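Local coordinates for putative restriction endonuclease domain-containing protein (Anabaena variabilis, PDB 3OT2), which is of unknown function but is probably a nuclease of the PD-(D/E)XK superfamily, at residues Pro106-Glu111 against Ser170-Leu175; Val147-Pro152 against Ala164-Pro169; Met37-His42 against Leu113-Ser118. One frame throughout, in Å; residues are numbered along the deposited sequence.

Contact 1 of 3, residues Pro106-Glu111 against Ser170-Leu175; sequences PDWTIE and SFASEL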
# COMPACT_ATOMS: atom_id res chain seq x y z
N PRO A 106 6.64 0.57 -17.90
CA PRO A 106 7.09 1.98 -17.96
C PRO A 106 8.34 2.21 -17.12
O PRO A 106 8.60 1.43 -16.20
CB PRO A 106 5.91 2.78 -17.38
CG PRO A 106 4.78 1.81 -17.25
CD PRO A 106 5.37 0.43 -17.17
N ASP A 107 9.10 3.27 -17.37
CA ASP A 107 10.23 3.60 -16.50
C ASP A 107 9.69 4.19 -15.20
O ASP A 107 10.27 4.02 -14.13
CB ASP A 107 11.16 4.60 -17.20
CG ASP A 107 11.97 3.90 -18.25
OD1 ASP A 107 12.96 3.24 -17.88
OD2 ASP A 107 11.53 3.91 -19.44
N TRP A 108 8.55 4.85 -15.29
CA TRP A 108 7.90 5.50 -14.17
C TRP A 108 6.38 5.36 -14.33
O TRP A 108 5.83 5.79 -15.35
CB TRP A 108 8.36 6.97 -14.11
CG TRP A 108 7.79 7.84 -13.02
CD1 TRP A 108 7.20 7.45 -11.84
CD2 TRP A 108 7.88 9.28 -12.96
NE1 TRP A 108 6.85 8.55 -11.10
CE2 TRP A 108 7.28 9.69 -11.75
CE3 TRP A 108 8.39 10.26 -13.84
CZ2 TRP A 108 7.18 11.05 -11.40
CZ3 TRP A 108 8.30 11.60 -13.48
CH2 TRP A 108 7.68 11.98 -12.29
N THR A 109 5.73 4.70 -13.36
CA THR A 109 4.28 4.52 -13.40
C THR A 109 3.63 5.41 -12.35
O THR A 109 4.12 5.49 -11.23
CB THR A 109 3.86 3.03 -13.27
OG1 THR A 109 2.44 2.94 -13.39
CG2 THR A 109 4.23 2.39 -11.91
N ILE A 110 2.55 6.10 -12.72
CA ILE A 110 1.83 6.96 -11.79
C ILE A 110 0.37 6.53 -11.78
O ILE A 110 -0.27 6.49 -12.82
CB ILE A 110 1.99 8.46 -12.10
CG1 ILE A 110 3.48 8.88 -12.06
CG2 ILE A 110 1.14 9.31 -11.14
CD1 ILE A 110 3.78 10.07 -12.84
N GLU A 111 -0.14 6.19 -10.58
CA GLU A 111 -1.51 5.79 -10.36
C GLU A 111 -2.15 6.78 -9.43
O GLU A 111 -1.56 7.16 -8.43
CB GLU A 111 -1.60 4.37 -9.78
CG GLU A 111 -0.99 3.30 -10.69
CD GLU A 111 -1.84 2.87 -11.88
OE1 GLU A 111 -2.81 3.57 -12.25
OE2 GLU A 111 -1.50 1.82 -12.47
N SER A 170 15.78 9.75 -11.69
CA SER A 170 16.88 10.66 -12.00
C SER A 170 16.75 11.30 -13.41
O SER A 170 17.14 12.46 -13.57
CB SER A 170 18.24 9.99 -11.80
OG SER A 170 18.36 8.86 -12.64
N PHE A 171 16.13 10.60 -14.40
CA PHE A 171 15.97 11.24 -15.72
C PHE A 171 15.04 12.47 -15.63
O PHE A 171 15.14 13.36 -16.48
CB PHE A 171 15.43 10.25 -16.78
CG PHE A 171 14.00 9.77 -16.56
CD1 PHE A 171 12.91 10.53 -16.98
CD2 PHE A 171 13.75 8.52 -15.98
CE1 PHE A 171 11.60 10.07 -16.82
CE2 PHE A 171 12.43 8.03 -15.86
CZ PHE A 171 11.37 8.82 -16.26
N ALA A 172 14.15 12.53 -14.61
CA ALA A 172 13.23 13.65 -14.43
C ALA A 172 13.65 14.57 -13.25
O ALA A 172 12.83 15.36 -12.78
CB ALA A 172 11.81 13.11 -14.20
N SER A 173 14.92 14.49 -12.80
CA SER A 173 15.43 15.22 -11.63
C SER A 173 15.22 16.75 -11.67
O SER A 173 15.25 17.37 -10.61
CB SER A 173 16.91 14.92 -11.40
OG SER A 173 17.70 15.49 -12.42
N GLU A 174 15.00 17.35 -12.86
CA GLU A 174 14.73 18.80 -12.95
C GLU A 174 13.31 19.14 -12.44
O GLU A 174 13.02 20.31 -12.17
CB GLU A 174 14.90 19.31 -14.38
CG GLU A 174 16.36 19.35 -14.80
CD GLU A 174 17.24 20.21 -13.90
OE1 GLU A 174 16.94 21.41 -13.75
OE2 GLU A 174 18.16 19.65 -13.27
N LEU A 175 12.43 18.12 -12.30
CA LEU A 175 11.08 18.34 -11.77
C LEU A 175 11.12 18.42 -10.25
O LEU A 175 11.45 17.43 -9.59
CB LEU A 175 10.12 17.22 -12.22
CG LEU A 175 8.68 17.31 -11.66
CD1 LEU A 175 8.02 18.68 -12.00
CD2 LEU A 175 7.83 16.14 -12.13
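Asp107 meets Phe171 just before strand 108-112, with its CB 3.9 Å from Phe171 CE2. Its carboxylate takes no part in this touch. That end forms a salt bridge with Arg89 and accepts hydrogen bonds from Gln135 and the backbone N of Ile86. Asp107 and Trp108 both face Val84 on strand 82-86, which makes a classic beta bulge where the strand begins.

Trp108 has the largest share of the contact. Its CG lies anti to the backbone N (chi1 179°), which starts the indole out toward the 170-175 loop. The six-membered ring then meets three residues in turn. CE3 lies 4.1 Å from Phe171 CZ, and the two side chains cross obliquely. CZ3 is 3.9 Å from Ala172 CB. CH2 is 4.2 Å from Leu175 CD2, a methyl at the ring edge and near its plane.

Ile110, two residues on, stays on its own segment. Its CD1 sits 3.6 Å above one face of the indole, offset toward the rim. Trp138 makes an edge-to-face ring contact with Trp108 from the next strand, and Ile53 of helix 40-57 adds further packing.

The loop side is shaped by a type I turn from Ala172 to Leu175, in which Leu175 N bonds to Ala172 O at 2.8 Å. The turn brings Ala172 and Leu175 to the same indole. No hydrogen bond joins the two segments. The loop is therefore held against the sheet here by apolar packing, while the Asp107 carboxylate is satisfied by other partners.

Contact 2 of 3, residues Val147-Pro152 against Ala164-Pro169; sequences VFVYRP and ALVPVP
Val147 and Val149 of strand 146-150 share one methyl of the facing loop, CG1 of Val166. Apolar contact makes up most of this interface. Val147 CG1 comes within 3.8 Å of Val166 CG1, with the two side chains at about a right angle. Val149 CG2 reaches the same Val166 methyl at 3.9 Å. Val166 CG1 is anti to its own backbone N (chi1 -168°), and this rotation presents it to both valines. Val149 CG2 also touches the ring of Pro167, 3.9 Å from CD. Trp138 on the neighbouring strand touches both Val149 and Val166. Ile179 of the last helix touches Val147 and Val166.

Strand 146-150 belongs to the six-stranded mixed sheet, consistent with the PD-(D/E)XK clan to which the family belongs. Alternate residues point to its two faces. Val147 and Val149 point to the loop. Phe148 points away from it and packs on Thr120 of the second subunit, and Tyr150 packs on helix 119-131. Segment 164-169 has no regular structure and runs over the valine face on its way to helix 179-183.

In one of its two modelled conformers, Arg151 adds packing of its own. Its chain is extended from CG to NE and crosses Pro167 at about a right angle. The guanidinium end packs on the proline, with Arg151 NH2 3.4 Å from Pro167 CB, an oblique approach.

The polar contacts of this conformer involve a water and an acid. The water sits in plane at the guanidinium edge. It accepts from Arg151 NH2 at 2.9 Å and donates to Val168 O at 2.8 Å, so it bridges side chain and loop backbone. NH1 forms a salt bridge with Glu157 on the adjoining strand.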
# COMPACT_ATOMS: atom_id res chain seq x y z
N VAL A 147 1.40 10.86 -1.26
CA VAL A 147 2.02 10.12 -2.36
C VAL A 147 2.87 9.00 -1.75
O VAL A 147 3.73 9.26 -0.91
CB VAL A 147 2.83 10.97 -3.37
CG1 VAL A 147 3.34 10.09 -4.51
CG2 VAL A 147 1.98 12.12 -3.93
N PHE A 148 2.63 7.75 -2.19
CA PHE A 148 3.49 6.62 -1.85
C PHE A 148 4.46 6.46 -2.98
O PHE A 148 4.04 6.47 -4.15
CB PHE A 148 2.71 5.32 -1.61
CG PHE A 148 1.82 5.30 -0.40
CD1 PHE A 148 2.36 5.23 0.88
CD2 PHE A 148 0.44 5.34 -0.53
CE1 PHE A 148 1.54 5.18 2.01
CE2 PHE A 148 -0.39 5.26 0.61
CZ PHE A 148 0.17 5.18 1.86
N VAL A 149 5.74 6.36 -2.67
CA VAL A 149 6.82 6.20 -3.65
C VAL A 149 7.37 4.78 -3.55
O VAL A 149 7.82 4.35 -2.47
CB VAL A 149 7.91 7.29 -3.49
CG1 VAL A 149 9.15 6.96 -4.34
CG2 VAL A 149 7.36 8.67 -3.85
N TYR A 150 7.38 4.07 -4.68
CA TYR A 150 7.84 2.70 -4.80
C TYR A 150 9.10 2.61 -5.67
O TYR A 150 9.08 3.07 -6.80
CB TYR A 150 6.73 1.87 -5.45
CG TYR A 150 5.49 1.70 -4.60
CD1 TYR A 150 4.48 2.66 -4.60
CD2 TYR A 150 5.32 0.57 -3.80
CE1 TYR A 150 3.33 2.49 -3.83
CE2 TYR A 150 4.18 0.40 -3.02
CZ TYR A 150 3.19 1.37 -3.03
OH TYR A 150 2.08 1.18 -2.25
N ARG A 151 10.19 2.02 -5.14
CA ARG A 151 11.45 1.80 -5.84
C ARG A 151 11.80 0.32 -5.73
O ARG A 151 11.42 -0.31 -4.73
CB ARG A 151 12.57 2.67 -5.27
CG ARG A 151 12.42 4.16 -5.49
CD ARG A 151 13.53 4.82 -4.73
NE ARG A 151 13.80 6.19 -5.13
CZ ARG A 151 13.68 7.26 -4.34
NH1 ARG A 151 13.20 7.13 -3.10
NH2 ARG A 151 14.03 8.46 -4.78
N PRO A 152 12.47 -0.29 -6.73
CA PRO A 152 12.78 -1.73 -6.62
C PRO A 152 13.60 -2.06 -5.38
O PRO A 152 14.55 -1.34 -5.05
CB PRO A 152 13.57 -2.04 -7.89
CG PRO A 152 13.22 -0.97 -8.82
CD PRO A 152 13.02 0.24 -8.01
N ALA A 164 7.15 19.18 1.42
CA ALA A 164 8.04 18.10 0.99
C ALA A 164 8.00 17.90 -0.52
O ALA A 164 6.92 17.92 -1.12
CB ALA A 164 7.67 16.81 1.68
N LEU A 165 9.18 17.73 -1.13
CA LEU A 165 9.29 17.43 -2.56
C LEU A 165 9.10 15.96 -2.77
O LEU A 165 9.66 15.15 -2.02
CB LEU A 165 10.64 17.85 -3.13
CG LEU A 165 10.95 19.33 -3.21
CD1 LEU A 165 12.30 19.51 -3.86
CD2 LEU A 165 9.90 20.09 -4.02
N VAL A 166 8.32 15.58 -3.78
CA VAL A 166 8.09 14.16 -4.05
C VAL A 166 9.26 13.67 -4.91
O VAL A 166 9.54 14.31 -5.91
CB VAL A 166 6.71 13.89 -4.70
CG1 VAL A 166 6.38 12.40 -4.69
CG2 VAL A 166 5.61 14.69 -4.00
N PRO A 167 9.95 12.58 -4.53
CA PRO A 167 11.06 12.10 -5.38
C PRO A 167 10.61 11.73 -6.79
O PRO A 167 9.49 11.23 -7.01
CB PRO A 167 11.55 10.83 -4.66
CG PRO A 167 11.01 10.91 -3.30
CD PRO A 167 9.75 11.71 -3.36
N VAL A 168 11.51 11.93 -7.72
CA VAL A 168 11.28 11.64 -9.12
C VAL A 168 12.43 10.76 -9.62
O VAL A 168 13.51 10.81 -9.03
CB VAL A 168 11.14 12.96 -9.95
CG1 VAL A 168 9.84 13.69 -9.61
CG2 VAL A 168 12.36 13.88 -9.80
N PRO A 169 12.26 9.96 -10.70
CA PRO A 169 13.42 9.21 -11.23
C PRO A 169 14.51 10.19 -11.68
O PRO A 169 14.21 11.35 -11.97
CB PRO A 169 12.85 8.43 -12.41
CG PRO A 169 11.38 8.53 -12.29
CD PRO A 169 11.07 9.79 -11.55
O HOH W 1 15.09 9.19 -7.37

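Contact 3 of 3, residues Met37-His42 against Leu113-Ser118; sequences MPQGKH and LSPDQS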
# COMPACT_ATOMS: atom_id res chain seq x y z
N MSE A 37 -14.52 4.56 -13.39
CA MSE A 37 -15.07 5.61 -14.23
C MSE A 37 -14.31 6.93 -13.97
O MSE A 37 -13.89 7.16 -12.83
CB MSE A 37 -16.57 5.77 -13.94
CG MSE A 37 -17.41 4.57 -14.40
SE MSE A 37 -17.64 4.61 -16.34
CE MSE A 37 -18.79 6.16 -16.46
N PRO A 38 -14.06 7.77 -15.01
CA PRO A 38 -13.39 9.06 -14.75
C PRO A 38 -14.17 9.92 -13.74
O PRO A 38 -15.39 9.88 -13.70
CB PRO A 38 -13.38 9.72 -16.14
CG PRO A 38 -13.49 8.58 -17.10
CD PRO A 38 -14.45 7.65 -16.43
N GLN A 39 -13.45 10.63 -12.90
CA GLN A 39 -13.99 11.50 -11.85
C GLN A 39 -13.25 12.83 -11.96
O GLN A 39 -12.11 12.83 -12.41
CB GLN A 39 -13.80 10.80 -10.47
CG GLN A 39 -14.19 11.62 -9.23
CD GLN A 39 -13.08 11.76 -8.18
OE1 GLN A 39 -11.87 11.59 -8.46
NE2 GLN A 39 -13.49 12.08 -6.94
N GLY A 40 -13.90 13.93 -11.60
CA GLY A 40 -13.32 15.27 -11.68
C GLY A 40 -11.95 15.40 -11.04
O GLY A 40 -11.00 15.79 -11.73
N LYS A 41 -11.82 15.05 -9.75
CA LYS A 41 -10.57 15.18 -8.99
C LYS A 41 -9.46 14.39 -9.65
O LYS A 41 -8.38 14.92 -9.90
CB LYS A 41 -10.77 14.74 -7.52
CG LYS A 41 -11.41 15.85 -6.66
CD LYS A 41 -12.04 15.38 -5.35
CE LYS A 41 -11.05 15.01 -4.28
NZ LYS A 41 -11.71 14.92 -2.93
N HIS A 42 -9.76 13.13 -10.01
CA HIS A 42 -8.84 12.23 -10.68
C HIS A 42 -8.30 12.85 -11.99
O HIS A 42 -7.08 12.92 -12.19
CB HIS A 42 -9.53 10.90 -10.95
CG HIS A 42 -8.60 9.88 -11.51
ND1 HIS A 42 -8.44 9.73 -12.88
CD2 HIS A 42 -7.77 9.03 -10.88
CE1 HIS A 42 -7.53 8.78 -13.03
NE2 HIS A 42 -7.10 8.33 -11.85
N LEU A 113 -5.56 7.46 -7.17
CA LEU A 113 -6.80 6.89 -6.62
C LEU A 113 -8.00 7.76 -6.91
O LEU A 113 -7.90 8.98 -7.03
CB LEU A 113 -6.69 6.69 -5.10
CG LEU A 113 -5.62 5.71 -4.60
CD1 LEU A 113 -5.66 5.65 -3.09
CD2 LEU A 113 -5.81 4.31 -5.22
N SER A 114 -9.14 7.10 -7.05
CA SER A 114 -10.45 7.72 -7.24
C SER A 114 -11.42 6.88 -6.39
O SER A 114 -11.05 5.77 -6.01
CB SER A 114 -10.83 7.82 -8.72
OG SER A 114 -10.78 6.59 -9.40
N PRO A 115 -12.60 7.40 -5.97
CA PRO A 115 -13.47 6.63 -5.05
C PRO A 115 -13.73 5.15 -5.41
O PRO A 115 -13.79 4.33 -4.49
CB PRO A 115 -14.79 7.40 -5.09
CG PRO A 115 -14.39 8.81 -5.38
CD PRO A 115 -13.17 8.74 -6.25
N ASP A 116 -13.90 4.80 -6.70
CA ASP A 116 -14.25 3.42 -7.06
C ASP A 116 -13.03 2.53 -7.36
O ASP A 116 -13.20 1.35 -7.65
CB ASP A 116 -15.21 3.45 -8.26
CG ASP A 116 -16.55 4.11 -7.94
OD1 ASP A 116 -17.05 3.92 -6.81
OD2 ASP A 116 -17.08 4.82 -8.83
N GLN A 117 -11.81 3.08 -7.25
CA GLN A 117 -10.59 2.35 -7.53
C GLN A 117 -10.24 1.40 -6.38
O GLN A 117 -10.50 1.71 -5.22
CB GLN A 117 -9.42 3.36 -7.78
CG GLN A 117 -8.08 2.77 -8.26
CD GLN A 117 -8.17 1.90 -9.51
OE1 GLN A 117 -8.84 0.88 -9.53
NE2 GLN A 117 -7.38 2.20 -10.53
N SER A 118 -9.68 0.23 -6.71
CA SER A 118 -9.20 -0.71 -5.70
C SER A 118 -7.74 -0.36 -5.42
O SER A 118 -6.90 -0.54 -6.29
CB SER A 118 -9.34 -2.16 -6.16
OG SER A 118 -8.57 -3.01 -5.33
O HOH W 2 -11.23 8.02 -12.05
O HOH W 3 -15.23 6.42 -10.74
O HOH W 4 -16.37 3.38 -11.50
O HOH W 5 -9.58 11.20 -7.01
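Gln39 packs its amide against the Pro115 ring, and this is the close part of the contact. Its CG is anti to the backbone N (chi1 174°), and a bend at chi2 puts CD beside the proline. NE2 lies 3.4 Å from Pro115 CD, and the two side chains cross at about a right angle. Beside it, His42 CD2 is 3.9 Å from Ser114 CB. The Leu113 carbonyl O lies at the edge of the imidazole, near its plane. His42 NE2 is hydrogen-bonded to Asp81.

Gln39 is also the N-cap of helix 40-57. Its OE1 accepts from His42 N at 3.0 Å, with the donor 42° out of the carbonyl plane. The contact sets this helix start against the type I turn of Ser114 to Gln117, in the loop that leads to helix 119-131. An alanine at Gln39 would probably leave His42 N without its capping acceptor and open a gap beside the Pro115 ring.

The outer side is looser and held by waters. No direct hydrogen bond crosses between the segments. One water donates to Met37 O and pairs with Ser114 OG at 3.0 Å, lying over one face of the His42 ring, offset toward its rim. Two more link the backbone of Met37, a selenomethionine, to Asp116 OD2. One donates to Met37 O at 2.6 Å, and the other accepts from Met37 N at 2.9 Å.

How the contacts relate
Contacts 1 and 2 are neighbours, with centres about 9 Å apart. They touch directly: Trp108 packs on Val168 and Pro169. Both press the loop between strand 157-159 and helix 179-183 onto the same six-stranded sheet, at strands 108-112 and 146-150. In sequence, contact 2 falls wholly between the two segments of contact 1. Contact 3 lies across the chain's centre from contact 1, their centres about 22 Å apart, though segments 106-111 and 113-118 adjoin in sequence. It closes before contact 2 opens, with centres about 21 Å apart. Contacts 1 and 3 alternate along the chain, so together they bring its early, middle and late parts against one another.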